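PDB 7C7D: alpha-1,3-glucanase from Streptomyces thermodiastaticus, which hydrolyses alpha-1,3-glucosidic linkages in alpha-1,3-glucan, as a thermostable glycoside hydrolase of family GH87. Local coordinates for residues Ser146-Gly151 and Lys157-Tyr162; Asn164-Leu169 and Gly321-His326; Ser199-Gln204 and Ser266-Val271; Thr298-Ser303 and Gln374-Leu379. One frame throughout, in Å; residues are numbered along the deposited sequence.

Contact 1 of 4, residues Ser146-Gly151 and Lys157-Tyr162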
loop_
_atom_site.group_PDB
_atom_site.type_symbol
_atom_site.label_atom_id
_atom_site.label_comp_id
_atom_site.label_asym_id
_atom_site.label_seq_id
_atom_site.Cartn_x
_atom_site.Cartn_y
_atom_site.Cartn_z
ATOM N N SER A 146 10.407 13.205 1.293
ATOM C CA SER A 146 9.067 13.685 1.008
ATOM C C SER A 146 9.110 14.748 -0.083
ATOM O O SER A 146 10.180 15.210 -0.489
ATOM C CB SER A 146 8.434 14.261 2.282
ATOM O OG SER A 146 8.326 13.268 3.294
ATOM N N TYR A 147 7.919 15.137 -0.554
ATOM C CA TYR A 147 7.742 16.184 -1.561
ATOM C C TYR A 147 8.287 15.741 -2.913
ATOM O O TYR A 147 9.361 16.176 -3.356
ATOM C CB TYR A 147 8.325 17.529 -1.104
ATOM C CG TYR A 147 7.740 17.989 0.210
ATOM C CD1 TYR A 147 6.550 18.703 0.252
ATOM C CD2 TYR A 147 8.364 17.688 1.410
ATOM C CE1 TYR A 147 6.000 19.113 1.462
ATOM C CE2 TYR A 147 7.824 18.087 2.620
ATOM C CZ TYR A 147 6.651 18.807 2.638
ATOM O OH TYR A 147 6.104 19.205 3.832
ATOM N N VAL A 148 7.532 14.864 -3.562
ATOM C CA VAL A 148 7.933 14.179 -4.780
ATOM C C VAL A 148 7.086 14.707 -5.925
ATOM O O VAL A 148 5.852 14.750 -5.828
ATOM C CB VAL A 148 7.751 12.658 -4.623
ATOM C CG1 VAL A 148 8.005 11.940 -5.935
ATOM C CG2 VAL A 148 8.652 12.125 -3.518
ATOM N N ASP A 149 7.745 15.095 -7.012
ATOM C CA ASP A 149 7.082 15.491 -8.241
ATOM C C ASP A 149 7.182 14.363 -9.259
ATOM O O ASP A 149 8.229 13.718 -9.390
ATOM C CB ASP A 149 7.754 16.730 -8.832
ATOM C CG ASP A 149 7.328 18.006 -8.148
ATOM O OD1 ASP A 149 6.242 18.019 -7.537
ATOM O OD2 ASP A 149 8.081 19.000 -8.231
ATOM N N THR A 150 6.083 14.128 -9.976
ATOM C CA THR A 150 6.049 13.195 -11.103
ATOM C C THR A 150 5.311 13.879 -12.257
ATOM O O THR A 150 4.174 13.532 -12.582
ATOM C CB THR A 150 5.391 11.864 -10.717
ATOM O OG1 THR A 150 4.047 12.098 -10.278
ATOM C CG2 THR A 150 6.169 11.160 -9.605
ATOM N N GLY A 151 5.972 14.861 -12.875
ATOM C CA GLY A 151 5.343 15.653 -13.920
ATOM C C GLY A 151 4.954 14.867 -15.154
ATOM O O GLY A 151 4.113 15.331 -15.935
ATOM N N LYS A 157 -0.033 15.886 -8.974
ATOM C CA LYS A 157 0.527 17.069 -8.342
ATOM C C LYS A 157 1.627 16.626 -7.389
ATOM O O LYS A 157 1.780 15.434 -7.114
ATOM C CB LYS A 157 -0.555 17.841 -7.572
ATOM C CG LYS A 157 -1.623 18.449 -8.467
ATOM C CD LYS A 157 -2.614 19.277 -7.662
ATOM C CE LYS A 157 -3.537 20.067 -8.580
ATOM N NZ LYS A 157 -4.536 19.182 -9.242
ATOM N N THR A 158 2.408 17.592 -6.892
ATOM C CA THR A 158 3.394 17.287 -5.863
ATOM C C THR A 158 2.725 16.490 -4.755
ATOM O O THR A 158 1.591 16.779 -4.356
ATOM C CB THR A 158 3.977 18.566 -5.263
ATOM O OG1 THR A 158 4.429 19.428 -6.309
ATOM C CG2 THR A 158 5.155 18.228 -4.352
ATOM N N HIS A 159 3.418 15.464 -4.277
ATOM C CA HIS A 159 2.779 14.517 -3.377
ATOM C C HIS A 159 3.829 13.953 -2.427
ATOM O O HIS A 159 4.974 14.412 -2.391
ATOM C CB HIS A 159 2.015 13.439 -4.165
ATOM C CG HIS A 159 2.850 12.709 -5.172
ATOM N ND1 HIS A 159 3.074 13.192 -6.444
ATOM C CD2 HIS A 159 3.506 11.526 -5.098
ATOM C CE1 HIS A 159 3.831 12.337 -7.110
ATOM N NE2 HIS A 159 4.105 11.315 -6.318
ATOM N N HIS A 160 3.426 12.957 -1.638
ATOM C CA HIS A 160 4.349 12.256 -0.745
ATOM C C HIS A 160 4.851 13.188 0.364
ATOM O O HIS A 160 6.052 13.300 0.608
ATOM C CB HIS A 160 5.509 11.651 -1.548
ATOM C CG HIS A 160 6.077 10.391 -0.980
ATOM N ND1 HIS A 160 5.416 9.180 -1.021
ATOM C CD2 HIS A 160 7.277 10.146 -0.403
ATOM C CE1 HIS A 160 6.179 8.250 -0.472
ATOM N NE2 HIS A 160 7.315 8.809 -0.093
ATOM N N PHE A 161 3.915 13.872 1.029
ATOM C CA PHE A 161 4.277 14.875 2.026
ATOM C C PHE A 161 4.723 14.264 3.344
ATOM O O PHE A 161 5.449 14.914 4.108
ATOM C CB PHE A 161 3.085 15.783 2.318
ATOM C CG PHE A 161 2.456 16.366 1.091
ATOM C CD1 PHE A 161 3.230 16.999 0.130
ATOM C CD2 PHE A 161 1.087 16.283 0.895
ATOM C CE1 PHE A 161 2.643 17.537 -1.000
ATOM C CE2 PHE A 161 0.503 16.807 -0.233
ATOM C CZ PHE A 161 1.281 17.441 -1.182
ATOM N N TYR A 162 4.270 13.054 3.648
ATOM C CA TYR A 162 4.512 12.432 4.938
ATOM C C TYR A 162 5.674 11.454 4.844
ATOM O O TYR A 162 6.222 11.189 3.772
ATOM C CB TYR A 162 3.233 11.739 5.457
ATOM C CG TYR A 162 2.120 12.721 5.784
ATOM C CD1 TYR A 162 1.280 13.201 4.788
ATOM C CD2 TYR A 162 1.934 13.187 7.088
ATOM C CE1 TYR A 162 0.281 14.116 5.073
ATOM C CE2 TYR A 162 0.949 14.114 7.386
ATOM C CZ TYR A 162 0.124 14.571 6.371
ATOM O OH TYR A 162 -0.854 15.491 6.662
#
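Val148 and His159 form one hydrogen-bonded antiparallel pair, the centre of a hairpin-like excursion between strands 133-142 and 163-169 of the N-terminal all-beta domain. Val148 N reaches His159 O at 2.8 Å, almost straight (175°), and His159 N returns a 3.0 Å bond to Val148 O. Tyr147 N continues the pairing to His160 O, but both residues have positive phi and the regular pairing stops at this single bridge.

The packed side holds the two histidines. The imidazole of His159 lies with one face under Val148 O. ND1 is near that oxygen, but the angle is too poor for a hydrogen bond; ND1 donates instead, in the ring plane, to Lys157 O at 2.7 Å, which fixes the ring's rotation. This pose follows from CG standing between backbone N and carbonyl carbon (chi1 55°). At the ring edge, Thr150 OG1 sits 3.2 Å from His159 CE1, a buried hydroxyl with no polar partner in the model. Val148 CG2 lies alongside His160 CB at 3.7 Å; His160 ND1 bonds to Asn402, while Glu86 takes both His160 N and Phe161 N.

The side nearer solvent is less enclosed. Tyr147 is partly exposed and meets Phe161 obliquely, planes 49° apart, with its OH bonded to Val118 O. Asp149 is exposed, yet a short bond holds it: Thr158 OG1 donates to the syn lone pair of Asp149 OD1 at 2.6 Å. The side chain of Tyr162 comes about 7 Å from the bound calcium ion, and at this buried end Ser146 OG donates to Tyr162 O at 3.0 Å.

Contact 2 of 4, residues Asn164-Leu169 and Gly321-His326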
loop_
_atom_site.group_PDB
_atom_site.type_symbol
_atom_site.label_atom_id
_atom_site.label_comp_id
_atom_site.label_asym_id
_atom_site.label_seq_id
_atom_site.Cartn_x
_atom_site.Cartn_y
_atom_site.Cartn_z
ATOM N N ASN A 164 7.580 8.169 7.703
ATOM C CA ASN A 164 7.430 7.389 8.924
ATOM C C ASN A 164 8.764 7.312 9.643
ATOM O O ASN A 164 9.797 7.002 9.035
ATOM C CB ASN A 164 6.886 5.992 8.631
ATOM C CG ASN A 164 5.409 6.016 8.287
ATOM O OD1 ASN A 164 4.560 5.799 9.148
ATOM N ND2 ASN A 164 5.096 6.314 7.028
ATOM N N THR A 165 8.736 7.593 10.936
ATOM C CA THR A 165 9.920 7.523 11.771
ATOM C C THR A 165 9.614 6.612 12.951
ATOM O O THR A 165 8.493 6.611 13.470
ATOM C CB THR A 165 10.341 8.933 12.213
ATOM O OG1 THR A 165 11.553 8.854 12.964
ATOM C CG2 THR A 165 9.254 9.615 13.045
ATOM N N ARG A 166 10.597 5.808 13.352
ATOM C CA ARG A 166 10.364 4.781 14.356
ATOM C C ARG A 166 11.414 4.834 15.454
ATOM O O ARG A 166 12.520 5.350 15.273
ATOM C CB ARG A 166 10.320 3.375 13.740
ATOM C CG ARG A 166 11.668 2.849 13.272
ATOM C CD ARG A 166 11.563 1.423 12.739
ATOM N NE ARG A 166 12.860 0.912 12.306
ATOM C CZ ARG A 166 13.098 -0.345 11.947
ATOM N NH1 ARG A 166 12.126 -1.248 11.975
ATOM N NH2 ARG A 166 14.320 -0.705 11.575
ATOM N N LEU A 167 11.059 4.253 16.597
ATOM C CA LEU A 167 11.943 4.239 17.752
ATOM C C LEU A 167 11.519 3.107 18.673
ATOM O O LEU A 167 10.328 2.965 18.972
ATOM C CB LEU A 167 11.823 5.572 18.497
ATOM C CG LEU A 167 12.831 5.950 19.578
ATOM C CD1 LEU A 167 14.247 5.642 19.127
ATOM C CD2 LEU A 167 12.677 7.422 19.919
ATOM N N LEU A 168 12.484 2.301 19.108
ATOM C CA LEU A 168 12.247 1.430 20.248
ATOM C C LEU A 168 12.166 2.298 21.497
ATOM O O LEU A 168 12.996 3.189 21.696
ATOM C CB LEU A 168 13.389 0.422 20.393
ATOM C CG LEU A 168 13.501 -0.662 19.316
ATOM C CD1 LEU A 168 14.835 -1.390 19.411
ATOM C CD2 LEU A 168 12.347 -1.649 19.409
ATOM N N LEU A 169 11.157 2.055 22.334
ATOM C CA LEU A 169 10.955 2.929 23.486
ATOM C C LEU A 169 11.963 2.687 24.604
ATOM O O LEU A 169 12.117 3.552 25.472
ATOM C CB LEU A 169 9.529 2.798 24.022
ATOM C CG LEU A 169 8.414 3.289 23.093
ATOM C CD1 LEU A 169 7.051 2.930 23.665
ATOM C CD2 LEU A 169 8.520 4.784 22.840
ATOM N N GLY A 321 8.571 -10.940 7.628
ATOM C CA GLY A 321 9.104 -10.242 8.783
ATOM C C GLY A 321 9.988 -9.064 8.449
ATOM O O GLY A 321 10.795 -8.653 9.287
ATOM N N MET A 322 9.854 -8.496 7.253
ATOM C CA MET A 322 10.734 -7.435 6.790
ATOM C C MET A 322 10.143 -6.061 7.062
ATOM O O MET A 322 8.927 -5.883 7.159
ATOM C CB MET A 322 10.974 -7.552 5.283
ATOM C CG MET A 322 11.499 -8.901 4.825
ATOM S SD MET A 322 13.197 -9.260 5.320
ATOM C CE MET A 322 14.083 -7.932 4.504
ATOM N N TRP A 323 11.037 -5.076 7.148
ATOM C CA TRP A 323 10.682 -3.661 7.165
ATOM C C TRP A 323 11.356 -3.037 5.951
ATOM O O TRP A 323 12.589 -2.994 5.886
ATOM C CB TRP A 323 11.216 -3.023 8.442
ATOM C CG TRP A 323 10.921 -1.576 8.602
ATOM C CD1 TRP A 323 11.524 -0.525 7.960
ATOM C CD2 TRP A 323 9.969 -1.007 9.500
ATOM N NE1 TRP A 323 10.981 0.663 8.396
ATOM C CE2 TRP A 323 10.027 0.392 9.343
ATOM C CE3 TRP A 323 9.059 -1.548 10.418
ATOM C CZ2 TRP A 323 9.223 1.259 10.084
ATOM C CZ3 TRP A 323 8.260 -0.687 11.146
ATOM C CH2 TRP A 323 8.343 0.700 10.970
ATOM N N ILE A 324 10.557 -2.570 4.992
ATOM C CA ILE A 324 11.052 -2.063 3.714
ATOM C C ILE A 324 10.624 -0.609 3.614
ATOM O O ILE A 324 9.431 -0.307 3.751
ATOM C CB ILE A 324 10.469 -2.867 2.541
ATOM C CG1 ILE A 324 10.744 -4.364 2.707
ATOM C CG2 ILE A 324 10.976 -2.335 1.204
ATOM C CD1 ILE A 324 12.196 -4.732 2.821
ATOM N N GLN A 325 11.584 0.294 3.398
ATOM C CA GLN A 325 11.268 1.710 3.484
ATOM C C GLN A 325 12.231 2.531 2.633
ATOM O O GLN A 325 13.402 2.182 2.489
ATOM C CB GLN A 325 11.341 2.162 4.949
ATOM C CG GLN A 325 10.909 3.583 5.194
ATOM C CD GLN A 325 11.002 3.982 6.658
ATOM O OE1 GLN A 325 11.751 3.380 7.440
ATOM N NE2 GLN A 325 10.241 5.002 7.036
ATOM N N HIS A 326 11.734 3.656 2.108
ATOM C CA HIS A 326 12.588 4.646 1.427
ATOM C C HIS A 326 13.274 4.056 0.200
ATOM O O HIS A 326 14.462 4.289 -0.049
ATOM C CB HIS A 326 13.594 5.313 2.366
ATOM C CG HIS A 326 12.961 6.138 3.439
ATOM N ND1 HIS A 326 13.590 6.416 4.634
ATOM C CD2 HIS A 326 11.749 6.741 3.502
ATOM C CE1 HIS A 326 12.791 7.151 5.389
ATOM N NE2 HIS A 326 11.669 7.363 4.724
#
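A buried interdomain cation-pi contact, Arg166 over Trp323, joins strand 163-169 of the N-terminal beta domain to strand 323-325 of the right-handed parallel beta-helix expected of the pectate lyase-like family. The two backbones stay well apart, and long side chains bridge the space between them. Arg166 runs extended from CG to NE and lies over the indole, the two side chains running antiparallel to one another. Its CZ stands 4.0 Å from the centroid of the five-membered ring of Trp323, 7° off the ring normal, while CD covers the six-membered ring as a CH-pi contact at 3.8 Å from CD to that centroid. The fit is not flat: guanidinium and indole planes are 34° apart, and NH1 dips closest, 3.3 Å from Trp323 CD2. Further out, Arg166 NH2 bonds to Ser266 O and the guanidinium makes a second cation-pi contact with Trp267, whose ring meets Trp323 edge-to-face.

Gln325 supplies the polar half. Its NE2 donates to Asn164 O at 2.9 Å, and also to Asp349 OD2, which receives Asn164 N as well. The other end of the amide positions the indole: although NE1 comes from above the plane of the Gln325 carbonyl group, Trp323 NE1 points in its own ring plane straight at Gln325 OE1, 3.0 Å away, with an N-H...O angle of 180°.

Contact 3 of 4, residues Ser199-Gln204 and Ser266-Val271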
loop_
_atom_site.group_PDB
_atom_site.type_symbol
_atom_site.label_atom_id
_atom_site.label_comp_id
_atom_site.label_asym_id
_atom_site.label_seq_id
_atom_site.Cartn_x
_atom_site.Cartn_y
_atom_site.Cartn_z
ATOM N N SER A 199 9.512 -8.139 19.554
ATOM C CA SER A 199 10.246 -9.138 20.309
ATOM C C SER A 199 11.696 -8.705 20.496
ATOM O O SER A 199 12.239 -7.901 19.732
ATOM C CB SER A 199 10.227 -10.464 19.553
ATOM O OG SER A 199 9.000 -11.137 19.748
ATOM N N ALA A 200 12.328 -9.253 21.529
ATOM C CA ALA A 200 13.759 -9.059 21.696
ATOM C C ALA A 200 14.503 -9.617 20.484
ATOM O O ALA A 200 13.996 -10.467 19.745
ATOM C CB ALA A 200 14.241 -9.744 22.977
ATOM N N ALA A 201 15.716 -9.113 20.275
ATOM C CA ALA A 201 16.531 -9.578 19.162
ATOM C C ALA A 201 16.732 -11.086 19.250
ATOM O O ALA A 201 17.036 -11.620 20.320
ATOM C CB ALA A 201 17.880 -8.862 19.177
ATOM N N ALA A 202 16.541 -11.774 18.129
ATOM C CA ALA A 202 16.689 -13.219 18.096
ATOM C C ALA A 202 18.163 -13.607 18.075
ATOM O O ALA A 202 19.037 -12.822 17.699
ATOM C CB ALA A 202 15.995 -13.803 16.866
ATOM N N GLY A 203 18.434 -14.848 18.497
ATOM C CA GLY A 203 19.782 -15.368 18.469
ATOM C C GLY A 203 20.124 -16.057 17.159
ATOM O O GLY A 203 19.251 -16.477 16.404
ATOM N N GLN A 204 21.421 -16.181 16.909
ATOM C CA GLN A 204 21.890 -16.761 15.658
ATOM C C GLN A 204 21.539 -18.245 15.597
ATOM O O GLN A 204 21.869 -18.992 16.526
ATOM C CB GLN A 204 23.401 -16.587 15.548
ATOM C CG GLN A 204 24.004 -17.335 14.384
ATOM C CD GLN A 204 25.462 -17.001 14.156
ATOM O OE1 GLN A 204 26.098 -16.337 14.974
ATOM N NE2 GLN A 204 25.999 -17.456 13.031
ATOM N N SER A 266 13.499 -7.053 12.262
ATOM C CA SER A 266 13.609 -5.875 11.414
ATOM C C SER A 266 13.859 -4.585 12.188
ATOM O O SER A 266 14.122 -3.555 11.557
ATOM C CB SER A 266 12.355 -5.739 10.557
ATOM O OG SER A 266 11.239 -5.468 11.382
ATOM N N TRP A 267 13.770 -4.597 13.515
ATOM C CA TRP A 267 14.150 -3.442 14.314
ATOM C C TRP A 267 15.596 -3.507 14.782
ATOM O O TRP A 267 16.069 -2.555 15.409
ATOM C CB TRP A 267 13.210 -3.277 15.516
ATOM C CG TRP A 267 11.808 -2.906 15.111
ATOM C CD1 TRP A 267 10.928 -3.673 14.392
ATOM C CD2 TRP A 267 11.129 -1.675 15.389
ATOM N NE1 TRP A 267 9.747 -2.995 14.214
ATOM C CE2 TRP A 267 9.842 -1.770 14.817
ATOM C CE3 TRP A 267 11.479 -0.504 16.071
ATOM C CZ2 TRP A 267 8.904 -0.742 14.911
ATOM C CZ3 TRP A 267 10.541 0.523 16.159
ATOM C CH2 TRP A 267 9.270 0.394 15.582
ATOM N N TYR A 268 16.310 -4.586 14.474
ATOM C CA TYR A 268 17.673 -4.796 14.956
ATOM C C TYR A 268 18.694 -4.971 13.845
ATOM O O TYR A 268 19.793 -4.416 13.936
ATOM C CB TYR A 268 17.723 -6.025 15.872
ATOM C CG TYR A 268 16.750 -5.951 17.015
ATOM C CD1 TYR A 268 16.968 -5.101 18.090
ATOM C CD2 TYR A 268 15.597 -6.722 17.013
ATOM C CE1 TYR A 268 16.070 -5.030 19.139
ATOM C CE2 TYR A 268 14.695 -6.657 18.053
ATOM C CZ TYR A 268 14.936 -5.810 19.112
ATOM O OH TYR A 268 14.029 -5.748 20.148
ATOM N N SER A 269 18.376 -5.755 12.818
ATOM C CA SER A 269 19.279 -5.997 11.698
ATOM C C SER A 269 18.823 -5.125 10.538
ATOM O O SER A 269 17.805 -5.413 9.905
ATOM C CB SER A 269 19.261 -7.473 11.311
ATOM O OG SER A 269 19.577 -8.296 12.424
ATOM N N VAL A 270 19.583 -4.073 10.245
ATOM C CA VAL A 270 19.131 -3.018 9.342
ATOM C C VAL A 270 20.127 -2.880 8.197
ATOM O O VAL A 270 21.290 -2.518 8.419
ATOM C CB VAL A 270 18.939 -1.684 10.079
ATOM C CG1 VAL A 270 18.449 -0.621 9.108
ATOM C CG2 VAL A 270 17.948 -1.853 11.227
ATOM N N VAL A 271 19.674 -3.170 6.982
ATOM C CA VAL A 271 20.446 -2.964 5.762
ATOM C C VAL A 271 20.057 -1.615 5.179
ATOM O O VAL A 271 18.863 -1.312 5.029
ATOM C CB VAL A 271 20.173 -4.090 4.751
ATOM C CG1 VAL A 271 20.674 -3.704 3.359
ATOM C CG2 VAL A 271 20.771 -5.413 5.223
#
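Ser199 meets Tyr268 at the start of the linker that leaves strand 188-196 of the N-terminal beta domain and leads to strand 209-210, the first of the parallel beta-helix. It is a surface contact in which one ring carries nearly everything. Ser199 contributes its carbonyl: O accepts from Tyr268 OH at 2.8 Å, the hydroxyl tilted 28° from the carbonyl plane. That oxygen lies in the plane of the phenol at its edge, and is also 3.2 Å from Tyr268 CE2.

Ala200 touches more lightly, with its CA 3.7 Å from Tyr268 OH and its methyl directed away from 266-271. At Ala201 the chain passes over the ring itself. Its N is 3.5 Å from Tyr268 CE2, and its methyl makes a CH-pi contact. Beyond it, the backbone of Ala202 bonds to that of Ala264, so the linker has a second attachment to the beta-helix domain, one residue after the ring contact.

Tyr268 precedes strand 269-272; with CG anti to its carbonyl carbon (chi1 -55°) the ring reaches outward to the linker, while its side chain also touches Leu168 of strand 163-169. The methyl is centred over the aromatic face: Ala201 CB lies 3.8 Å from the centroid of the Tyr268 ring, 11° off the normal.

Contact 4 of 4, residues Thr298-Ser303 and Gln374-Leu379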
loop_
_atom_site.group_PDB
_atom_site.type_symbol
_atom_site.label_atom_id
_atom_site.label_comp_id
_atom_site.label_asym_id
_atom_site.label_seq_id
_atom_site.Cartn_x
_atom_site.Cartn_y
_atom_site.Cartn_z
ATOM N N THR A 298 14.642 9.439 -2.746
ATOM C CA THR A 298 13.875 10.650 -2.499
ATOM C C THR A 298 13.091 11.096 -3.723
ATOM O O THR A 298 12.428 12.139 -3.680
ATOM C CB THR A 298 14.796 11.785 -2.034
ATOM O OG1 THR A 298 15.608 12.198 -3.134
ATOM C CG2 THR A 298 15.705 11.318 -0.902
ATOM N N GLU A 299 13.140 10.335 -4.808
ATOM C CA GLU A 299 12.481 10.719 -6.041
ATOM C C GLU A 299 12.018 9.451 -6.734
ATOM O O GLU A 299 12.341 8.339 -6.314
ATOM C CB GLU A 299 13.430 11.498 -6.945
ATOM C CG GLU A 299 14.668 10.716 -7.289
ATOM C CD GLU A 299 15.820 11.600 -7.686
ATOM O OE1 GLU A 299 15.579 12.700 -8.229
ATOM O OE2 GLU A 299 16.970 11.192 -7.442
ATOM N N ARG A 300 11.269 9.627 -7.814
ATOM C CA ARG A 300 10.805 8.512 -8.627
ATOM C C ARG A 300 11.475 8.607 -9.992
ATOM O O ARG A 300 11.127 9.475 -10.801
ATOM C CB ARG A 300 9.286 8.524 -8.748
ATOM C CG ARG A 300 8.764 7.346 -9.519
ATOM C CD ARG A 300 7.280 7.414 -9.617
ATOM N NE ARG A 300 6.767 6.349 -10.457
ATOM C CZ ARG A 300 5.492 5.986 -10.478
ATOM N NH1 ARG A 300 4.617 6.612 -9.704
ATOM N NH2 ARG A 300 5.103 5.002 -11.269
ATOM N N VAL A 301 12.442 7.730 -10.232
ATOM C CA VAL A 301 13.131 7.614 -11.512
ATOM C C VAL A 301 12.687 6.286 -12.112
ATOM O O VAL A 301 13.167 5.217 -11.716
ATOM C CB VAL A 301 14.655 7.678 -11.353
ATOM C CG1 VAL A 301 15.339 7.664 -12.719
ATOM C CG2 VAL A 301 15.061 8.919 -10.565
ATOM N N ASP A 302 11.758 6.341 -13.069
ATOM C CA ASP A 302 11.114 5.114 -13.522
ATOM C C ASP A 302 12.108 4.145 -14.149
ATOM O O ASP A 302 11.944 2.926 -14.021
ATOM C CB ASP A 302 9.952 5.431 -14.465
ATOM C CG ASP A 302 8.676 5.771 -13.714
ATOM O OD1 ASP A 302 8.595 5.451 -12.506
ATOM O OD2 ASP A 302 7.753 6.349 -14.327
ATOM N N SER A 303 13.162 4.661 -14.781
ATOM C CA SER A 303 14.149 3.826 -15.456
ATOM C C SER A 303 15.217 3.265 -14.522
ATOM O O SER A 303 16.073 2.501 -14.983
ATOM C CB SER A 303 14.822 4.615 -16.582
ATOM O OG SER A 303 15.469 5.773 -16.076
ATOM N N GLN A 374 2.702 4.721 -0.214
ATOM C CA GLN A 374 3.245 4.384 -1.519
ATOM C C GLN A 374 2.990 5.545 -2.471
ATOM O O GLN A 374 2.060 6.329 -2.277
ATOM C CB GLN A 374 2.584 3.109 -2.054
ATOM C CG GLN A 374 3.173 1.824 -1.501
ATOM C CD GLN A 374 3.259 1.814 0.016
ATOM O OE1 GLN A 374 2.238 1.707 0.711
ATOM N NE2 GLN A 374 4.476 1.922 0.547
ATOM N N GLY A 375 3.829 5.664 -3.500
ATOM C CA GLY A 375 3.708 6.746 -4.458
ATOM C C GLY A 375 2.902 6.426 -5.699
ATOM O O GLY A 375 2.888 7.218 -6.646
ATOM N N ASP A 376 2.251 5.275 -5.733
ATOM C CA ASP A 376 1.449 4.798 -6.849
ATOM C C ASP A 376 0.715 3.584 -6.287
ATOM O O ASP A 376 0.681 3.422 -5.064
ATOM C CB ASP A 376 2.377 4.441 -8.011
ATOM C CG ASP A 376 1.705 4.554 -9.368
ATOM O OD1 ASP A 376 0.624 3.963 -9.559
ATOM O OD2 ASP A 376 2.265 5.233 -10.256
ATOM N N ASP A 377 0.166 2.721 -7.136
ATOM C CA ASP A 377 -0.576 1.540 -6.692
ATOM C C ASP A 377 0.150 0.855 -5.543
ATOM O O ASP A 377 1.312 0.468 -5.680
ATOM C CB ASP A 377 -0.678 0.542 -7.844
ATOM C CG ASP A 377 -1.541 1.021 -8.987
ATOM O OD1 ASP A 377 -2.557 1.700 -8.756
ATOM O OD2 ASP A 377 -1.203 0.671 -10.138
ATOM N N ALA A 378 -0.532 0.663 -4.411
ATOM C CA ALA A 378 0.172 0.059 -3.282
ATOM C C ALA A 378 0.553 -1.380 -3.590
ATOM O O ALA A 378 1.717 -1.772 -3.428
ATOM C CB ALA A 378 -0.640 0.166 -1.992
ATOM N N LEU A 379 -0.414 -2.171 -4.063
ATOM C CA LEU A 379 -0.188 -3.517 -4.576
ATOM C C LEU A 379 -0.767 -3.580 -5.976
ATOM O O LEU A 379 -1.911 -3.168 -6.190
ATOM C CB LEU A 379 -0.887 -4.570 -3.711
ATOM C CG LEU A 379 -0.427 -4.698 -2.263
ATOM C CD1 LEU A 379 -1.261 -5.781 -1.569
ATOM C CD2 LEU A 379 1.051 -5.035 -2.181
HETATM O O HOH W 1 5.009 8.819 -7.137
#
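Arg300 grips Asp376 end-on with two nitrogens directed at a single oxygen. NH1 donates to the anti lone pair of Asp376 OD2 at 2.8 Å, and NH2 donates to the same OD2 at 3.0 Å, from above the carboxylate plane. The oxygen lies in the guanidinium plane, at its edge, but the carboxylate is turned so that the two planes stand 67° apart, so this is not the coplanar bidentate pairing in which each nitrogen takes its own oxygen. The long reach comes from an extended Arg300 side chain, CG anti to the backbone N (chi1 -177°).

The next shell fixes both partners. Behind the guanidinium, Arg300 NE donates to the syn lone pair of Asp302 OD1 at 2.9 Å, so the arginine links two carboxylates, whose bound oxygens, Asp302 OD1 and Asp376 OD2, are 6.7 Å apart; its charge probably offsets theirs. Asp376 OD1 accepts the backbone N of Asp377 at 2.8 Å. A water at the guanidinium edge donates to Gly375 O at 2.7 Å and accepts only a weak bond from Arg300 NH1.

Farther out, Trp152 of the N-terminal domain touches Arg300, and the backbone of Gly375 bonds to that of Ala352 in a neighbouring turn of the parallel beta-helix. Asp377 is held by Tyr410 and Asn405. The adjacent Asp376 and Asp377 resemble the paired aspartates of the GH28 polygalacturonases, a beta-helix family, though the resemblance alone does not assign a catalytic role. With one oxygen taken by a guanidinium and the other by a main-chain N-H, the rotation of the Asp376 carboxylate is set from both ends.

Overall arrangement
Contacts 1 and 2 are buried, contact 4 partly so and contact 3 lies at the surface. Contact 1 stays within the N-terminal domain and contact 4 within the beta-helix, yet they touch: Thr150 CG2 packs 3.9 Å from Arg300 CD, so the loop packs on the aliphatic part of the arginine that carries the salt bridges. Contact 2 joins the N-terminal domain to the beta-helix, and contact 3 joins the linker between them to it; the two meet where Trp323 packs on Ser266, their centres about 12 Å apart. Chemistry varies with place: main-chain pairing and histidine packing in contact 1, cation-pi and amide bonding in contact 2, one tyrosine against a linker in contact 3, charged groups in contact 4.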